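Local coordinates for jacalin-type lectin domain-containing protein (Musa acuminata, PDB 7KMU) that probably binds mannose-containing glycans, as a mannose-specific jacalin-related lectin with antiviral and mitogenic activity, at residues Tyr72-Met76 / Gly119-Phe124; Asp35-Ile40 / Ile88-Leu92. All coordinates share one frame; numbering follows the deposited sequence.

In the fold
Both contacts join one four-stranded sheet, through its neighbouring strands 73-83 and 86-96, to another sheet of the domain: contact 1 reaches the sheet holding strand 118-128, contact 2 the sheet holding strand 37-46. They lie on opposite sides of the chain's centre, with their own centres about 18 Å apart, yet they touch, M76 CG packing 3.8 Å from L92 CD1. Each crosses strands steeply and has one direct backbone hydrogen bond beside buried aliphatic side chains. Contact 1 adds a bridging water, an aromatic ring with methionine sulfur, and a partly exposed tyrosine-lysine edge; the side chains that meet in contact 2 are all aliphatic.

Contact 1 (Tyr72-Met76 / Gly119-Phe124); sequences YIMSM and GKIAGF
I73 and I121 form the tight centre of this contact, packing obliquely with I73 CG2 3.7 Å from I121 CB. The I73 methyl gets there because CG2 stands anti to the backbone N while CG1, with chi1 at -55°, leads the other branch to F124; its terminal CD1 meets the ring edge at CZ, 4.0 Å away. M76 completes the apolar cluster. Its CB touches I121 CD1, and its SD lies near the plane of the F124 ring, 4.2 Å from CE2, a Met-aromatic contact made at the edge. Branched isoleucines, a flexible thioether and a flat ring suit this buried place, which V137 and L94 help to enclose.

Beside the cluster the backbones meet directly. I121 N donates to I73 O over 3.0 Å in a nearly straight bond (173° at the hydrogen), tilted somewhat from the carbonyl plane. The return link goes through a water, which accepts from I73 N at 2.8 Å and donates to I121 O at 2.7 Å, so the backbone N and O of both I73 and I121 have partners, one pair bonded directly and the other through the water.

At the partly exposed side the packing covers less surface. Y72 CD2 rests obliquely 3.7 Å from K120 CB, and the extended lysine carries its amino group away from the strand opposite. Tyrosine and lysine fit such a border, having apolar parts to pack and polar ends. The axes of the short segments 73-76 and 120-124 cross at 86°, and the arrangement belongs to the interior where two sheets of the jacalin-like β-prism fold join.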
ATOM      1  N   TYR B  72      11.613  11.305   8.425  1.00 14.41           N
ATOM      2  CA  TYR B  72      10.204  11.031   8.116  1.00 13.77           C
ATOM      3  C   TYR B  72       9.987   9.542   7.844  1.00 14.79           C
ATOM      4  O   TYR B  72      10.921   8.859   7.436  1.00 12.75           O
ATOM      5  CB  TYR B  72       9.741  11.882   6.908  1.00 15.45           C
ATOM      6  CG  TYR B  72      10.516  11.643   5.633  1.00 16.34           C
ATOM      7  CD1 TYR B  72      11.674  12.366   5.349  1.00 18.27           C
ATOM      8  CD2 TYR B  72      10.102  10.687   4.709  1.00 17.37           C
ATOM      9  CE1 TYR B  72      12.402  12.134   4.185  1.00 18.29           C
ATOM     10  CE2 TYR B  72      10.815  10.458   3.535  1.00 18.49           C
ATOM     11  CZ  TYR B  72      11.961  11.193   3.271  1.00 24.62           C
ATOM     12  OH  TYR B  72      12.671  10.979   2.117  1.00 24.62           O
ATOM     13  N   ILE B  73       8.740   9.061   8.007  1.00 12.09           N
ATOM     14  CA  ILE B  73       8.425   7.653   7.738  1.00 10.27           C
ATOM     15  C   ILE B  73       8.285   7.419   6.226  1.00 12.64           C
ATOM     16  O   ILE B  73       7.479   8.096   5.562  1.00 11.49           O
ATOM     17  CB  ILE B  73       7.160   7.187   8.506  1.00 12.31           C
ATOM     18  CG1 ILE B  73       7.307   7.441  10.021  1.00 12.13           C
ATOM     19  CG2 ILE B  73       6.867   5.705   8.222  1.00 13.12           C
ATOM     20  CD1 ILE B  73       6.003   7.277  10.836  1.00 15.01           C
ATOM     21  N   MET B  74       9.026   6.451   5.683  1.00 11.35           N
ATOM     22  CA  MET B  74       8.903   6.178   4.258  1.00 12.86           C
ATOM     23  C   MET B  74       8.392   4.759   3.945  1.00 13.02           C
ATOM     24  O   MET B  74       8.181   4.442   2.779  1.00 12.51           O
ATOM     25  CB  MET B  74      10.172   6.538   3.456  1.00 17.89           C
ATOM     26  CG  MET B  74      11.434   5.827   3.833  1.00 22.99           C
ATOM     27  SD  MET B  74      12.872   6.655   3.028  1.00 29.19           S
ATOM     28  CE  MET B  74      12.548   6.288   1.260  1.00 26.40           C
ATOM     29  N   SER B  75       8.128   3.932   4.965  1.00  8.91           N
ATOM     30  CA  SER B  75       7.593   2.594   4.731  1.00  8.32           C
ATOM     31  C   SER B  75       6.970   2.032   5.983  1.00  9.95           C
ATOM     32  O   SER B  75       7.375   2.360   7.101  1.00  8.66           O
ATOM     33  CB  SER B  75       8.676   1.642   4.217  1.00 13.21           C
ATOM     34  OG  SER B  75       8.202   0.308   4.112  1.00 23.56           O
ATOM     35  N   MET B  76       5.972   1.164   5.782  1.00  8.28           N
ATOM     36  CA  MET B  76       5.350   0.370   6.828  1.00  7.34           C
ATOM     37  C   MET B  76       5.173  -1.033   6.270  1.00 10.02           C
ATOM     38  O   MET B  76       4.792  -1.204   5.109  1.00 10.17           O
ATOM     39  CB  MET B  76       4.008   0.951   7.281  1.00  8.85           C
ATOM     40  CG  MET B  76       3.292   0.055   8.301  1.00 10.81           C
ATOM     41  SD  MET B  76       1.767   0.738   8.983  1.00 12.39           S
ATOM     42  CE  MET B  76       0.620   0.493   7.583  1.00 10.72           C
ATOM     43  N   GLY B 119       7.144  10.690  -1.328  1.00 11.01           N
ATOM     44  CA  GLY B 119       6.234  11.163  -0.301  1.00 10.84           C
ATOM     45  C   GLY B 119       6.578  10.597   1.062  1.00 12.76           C
ATOM     46  O   GLY B 119       7.664  10.033   1.254  1.00 12.00           O
ATOM     47  N   LYS B 120       5.640  10.731   2.018  1.00  9.59           N
ATOM     48  CA  LYS B 120       5.825  10.259   3.387  1.00  9.20           C
ATOM     49  C   LYS B 120       4.541   9.779   4.044  1.00 11.69           C
ATOM     50  O   LYS B 120       3.442  10.166   3.636  1.00 10.70           O
ATOM     51  CB  LYS B 120       6.473  11.359   4.257  1.00 11.64           C
ATOM     52  CG  LYS B 120       5.614  12.615   4.435  1.00 12.84           C
ATOM     53  CD  LYS B 120       6.277  13.639   5.371  1.00 16.94           C
ATOM     54  CE  LYS B 120       5.467  14.917   5.380  1.00 25.97           C
ATOM     55  NZ  LYS B 120       6.109  15.984   6.193  1.00 34.98           N
ATOM     56  N   ILE B 121       4.693   8.959   5.081  1.00  9.01           N
ATOM     57  CA  ILE B 121       3.586   8.546   5.922  1.00  8.28           C
ATOM     58  C   ILE B 121       3.434   9.659   6.965  1.00 12.65           C
ATOM     59  O   ILE B 121       4.401  10.003   7.669  1.00 12.40           O
ATOM     60  CB  ILE B 121       3.859   7.154   6.531  1.00  9.45           C
ATOM     61  CG1 ILE B 121       3.591   6.083   5.464  1.00  8.98           C
ATOM     62  CG2 ILE B 121       3.005   6.902   7.813  1.00  9.88           C
ATOM     63  CD1 ILE B 121       4.146   4.685   5.742  1.00  8.52           C
ATOM     64  N   ALA B 122       2.217  10.206   7.080  1.00  9.66           N
ATOM     65  CA  ALA B 122       1.965  11.357   7.937  1.00 10.91           C
ATOM     66  C   ALA B 122       0.934  11.148   9.027  1.00 13.21           C
ATOM     67  O   ALA B 122       0.532  12.106   9.687  1.00 13.89           O
ATOM     68  CB  ALA B 122       1.548  12.534   7.067  1.00 12.51           C
ATOM     69  N   GLY B 123       0.516   9.914   9.236  1.00  8.81           N
ATOM     70  CA  GLY B 123      -0.497   9.630  10.239  1.00  8.90           C
ATOM     71  C   GLY B 123      -1.018   8.224  10.092  1.00 10.11           C
ATOM     72  O   GLY B 123      -0.655   7.513   9.149  1.00  9.18           O
ATOM     73  N   PHE B 124      -1.881   7.829  11.021  1.00  7.66           N
ATOM     74  CA  PHE B 124      -2.387   6.460  11.081  1.00  7.35           C
ATOM     75  C   PHE B 124      -3.872   6.415  11.378  1.00 10.10           C
ATOM     76  O   PHE B 124      -4.434   7.346  11.970  1.00  9.86           O
ATOM     77  CB  PHE B 124      -1.667   5.705  12.235  1.00  8.58           C
ATOM     78  CG  PHE B 124      -0.181   5.536  12.034  1.00  9.25           C
ATOM     79  CD1 PHE B 124       0.710   6.506  12.476  1.00 11.32           C
ATOM     80  CD2 PHE B 124       0.323   4.429  11.361  1.00 10.35           C
ATOM     81  CE1 PHE B 124       2.087   6.377  12.240  1.00 11.64           C
ATOM     82  CE2 PHE B 124       1.704   4.285  11.153  1.00 11.89           C
ATOM     83  CZ  PHE B 124       2.573   5.262  11.593  1.00 10.74           C
TER
HETATM   84  O   HOH W   1       6.750  10.970   8.652  1.00 17.57           O

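Contact 2 (Asp35-Ile40 / Ile88-Leu92); sequences DIIDAI and IIGKL
I37 meets I89 through both backbone and side chain. I37 N donates to I89 O over 3.0 Å, with 162° at the hydrogen and the donor tilted moderately from the carbonyl plane. Just beside this bond, I37 CG1 packs 3.8 Å from I89 CG2 and 3.9 Å from L92 CB, further along the same strand, while CD1 also reaches the L92 backbone. Having chi1 at -54° sets CG1 beside the backbone N, where it can span from I89 to L92.

On the other flank I36 CG1 lies 3.6 Å from I88 CD1, the two side chains crossing at about a right angle. I36 CG2 rests on G90 CA, and I36 CA makes a CA-H...O contact of 3.6 Å with G90 O. G90, having no side chain, presents just its backbone to I36.

Outside this shell, F131 touches both I36 and I88, Y83 packs against the same pair, and I132 covers I37 and I40. At the margin D35 OD2 is hydrogen-bonded to Y83 OH, and K91 forms a salt bridge with E108, so the charged ends find partners away from the aliphatic centre.

Isoleucine and leucine fill the buried space with branched hydrocarbon, leaving one backbone N-H and one carbonyl O to supply the direct polar link. Cohesion here is therefore probably chiefly apolar, while the one buried hydrogen bond fixes how the two backbones meet.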
ATOM      1  N   ASP B  35       3.639 -11.558  21.390  1.00 12.24           N
ATOM      2  CA  ASP B  35       3.350 -12.478  20.288  1.00 12.10           C
ATOM      3  C   ASP B  35       2.834 -11.640  19.094  1.00 13.44           C
ATOM      4  O   ASP B  35       3.108 -11.962  17.944  1.00 12.31           O
ATOM      5  CB  ASP B  35       2.212 -13.444  20.664  1.00 15.02           C
ATOM      6  CG  ASP B  35       2.542 -14.553  21.645  1.00 25.95           C
ATOM      7  OD1 ASP B  35       3.737 -14.865  21.808  1.00 26.05           O
ATOM      8  OD2 ASP B  35       1.595 -15.119  22.235  1.00 31.99           O
ATOM      9  N   ILE B  36       2.016 -10.605  19.388  1.00 10.66           N
ATOM     10  CA  ILE B  36       1.365  -9.796  18.362  1.00  8.73           C
ATOM     11  C   ILE B  36       1.504  -8.300  18.680  1.00 10.13           C
ATOM     12  O   ILE B  36       2.220  -7.947  19.627  1.00  9.92           O
ATOM     13  CB  ILE B  36      -0.131 -10.256  18.196  1.00 10.54           C
ATOM     14  CG1 ILE B  36      -0.885 -10.315  19.554  1.00 10.73           C
ATOM     15  CG2 ILE B  36      -0.200 -11.640  17.531  1.00 10.68           C
ATOM     16  CD1 ILE B  36      -1.243  -8.933  20.199  1.00 13.34           C
ATOM     17  N   ILE B  37       0.830  -7.418  17.903  1.00  8.19           N
ATOM     18  CA  ILE B  37       0.874  -5.979  18.155  1.00  7.32           C
ATOM     19  C   ILE B  37      -0.267  -5.586  19.095  1.00  9.56           C
ATOM     20  O   ILE B  37      -1.433  -5.581  18.694  1.00  9.36           O
ATOM     21  CB  ILE B  37       0.855  -5.166  16.835  1.00  9.16           C
ATOM     22  CG1 ILE B  37       1.986  -5.617  15.874  1.00  8.59           C
ATOM     23  CG2 ILE B  37       0.947  -3.673  17.143  1.00  9.40           C
ATOM     24  CD1 ILE B  37       3.462  -5.552  16.491  1.00 10.18           C
ATOM     25  N   ASP B  38       0.075  -5.300  20.349  1.00  8.76           N
ATOM     26  CA  ASP B  38      -0.908  -4.934  21.363  1.00  8.19           C
ATOM     27  C   ASP B  38      -1.386  -3.503  21.220  1.00 10.98           C
ATOM     28  O   ASP B  38      -2.571  -3.229  21.426  1.00  9.58           O
ATOM     29  CB  ASP B  38      -0.282  -5.080  22.752  1.00  9.84           C
ATOM     30  CG  ASP B  38       0.010  -6.520  23.096  1.00 12.16           C
ATOM     31  OD1 ASP B  38       1.120  -6.999  22.756  1.00 12.63           O
ATOM     32  OD2 ASP B  38      -0.876  -7.177  23.674  1.00 13.46           O
ATOM     33  N   ALA B  39      -0.465  -2.583  20.916  1.00  8.35           N
ATOM     34  CA  ALA B  39      -0.813  -1.175  20.878  1.00  8.75           C
ATOM     35  C   ALA B  39       0.152  -0.336  20.076  1.00 10.79           C
ATOM     36  O   ALA B  39       1.322  -0.699  19.882  1.00  9.46           O
ATOM     37  CB  ALA B  39      -0.877  -0.637  22.313  1.00  9.78           C
ATOM     38  N   ILE B  40      -0.336   0.827  19.641  1.00  8.77           N
ATOM     39  CA  ILE B  40       0.469   1.838  18.981  1.00  7.60           C
ATOM     40  C   ILE B  40       0.077   3.163  19.593  1.00 10.86           C
ATOM     41  O   ILE B  40      -1.113   3.446  19.768  1.00 10.75           O
ATOM     42  CB  ILE B  40       0.394   1.803  17.422  1.00  9.65           C
ATOM     43  CG1 ILE B  40       1.428   2.774  16.783  1.00 10.62           C
ATOM     44  CG2 ILE B  40      -1.039   2.048  16.884  1.00 11.15           C
ATOM     45  CD1 ILE B  40       1.699   2.575  15.254  1.00 14.15           C
ATOM     46  N   ILE B  88      -5.759 -10.173  13.366  1.00  8.83           N
ATOM     47  CA  ILE B  88      -5.174  -8.914  13.859  1.00  8.45           C
ATOM     48  C   ILE B  88      -3.782  -8.680  13.237  1.00 10.84           C
ATOM     49  O   ILE B  88      -3.309  -9.490  12.438  1.00 10.43           O
ATOM     50  CB  ILE B  88      -5.085  -8.952  15.425  1.00 10.22           C
ATOM     51  CG1 ILE B  88      -4.114 -10.048  15.913  1.00 10.62           C
ATOM     52  CG2 ILE B  88      -6.482  -9.113  16.101  1.00  9.52           C
ATOM     53  CD1 ILE B  88      -3.802  -9.993  17.414  1.00 13.18           C
ATOM     54  N   ILE B  89      -3.110  -7.596  13.647  1.00  7.83           N
ATOM     55  CA  ILE B  89      -1.735  -7.322  13.197  1.00  6.74           C
ATOM     56  C   ILE B  89      -0.785  -8.079  14.144  1.00 10.23           C
ATOM     57  O   ILE B  89      -0.794  -7.856  15.365  1.00 10.42           O
ATOM     58  CB  ILE B  89      -1.452  -5.798  13.163  1.00  8.69           C
ATOM     59  CG1 ILE B  89      -2.497  -5.030  12.314  1.00  9.00           C
ATOM     60  CG2 ILE B  89       0.000  -5.517  12.672  1.00  9.38           C
ATOM     61  CD1 ILE B  89      -2.651  -5.552  10.830  1.00 11.17           C
ATOM     62  N   GLY B  90       0.015  -8.982  13.569  1.00  8.54           N
ATOM     63  CA  GLY B  90       0.924  -9.813  14.347  1.00  8.51           C
ATOM     64  C   GLY B  90       2.365  -9.349  14.341  1.00 10.39           C
ATOM     65  O   GLY B  90       3.120  -9.691  15.256  1.00 10.66           O
ATOM     66  N   LYS B  91       2.764  -8.582  13.294  1.00  8.48           N
ATOM     67  CA  LYS B  91       4.119  -8.049  13.149  1.00  8.10           C
ATOM     68  C   LYS B  91       4.021  -6.690  12.498  1.00  9.33           C
ATOM     69  O   LYS B  91       3.159  -6.482  11.641  1.00  8.96           O
ATOM     70  CB  LYS B  91       4.986  -8.956  12.267  1.00 11.44           C
ATOM     71  CG  LYS B  91       5.651 -10.068  13.035  1.00 20.20           C
ATOM     72  CD  LYS B  91       6.748 -10.738  12.213  1.00 20.66           C
ATOM     73  CE  LYS B  91       7.361 -11.821  13.038  1.00 25.43           C
ATOM     74  NZ  LYS B  91       8.483 -12.487  12.333  1.00 20.58           N
ATOM     75  N   LEU B  92       4.890  -5.749  12.910  1.00  7.50           N
ATOM     76  CA  LEU B  92       4.880  -4.416  12.342  1.00  7.50           C
ATOM     77  C   LEU B  92       6.277  -3.799  12.379  1.00 10.02           C
ATOM     78  O   LEU B  92       6.997  -3.942  13.371  1.00  9.32           O
ATOM     79  CB  LEU B  92       3.888  -3.525  13.130  1.00  8.08           C
ATOM     80  CG  LEU B  92       3.513  -2.178  12.504  1.00 11.57           C
ATOM     81  CD1 LEU B  92       2.796  -2.362  11.141  1.00 11.38           C
ATOM     82  CD2 LEU B  92       2.612  -1.381  13.460  1.00 13.05           C
TER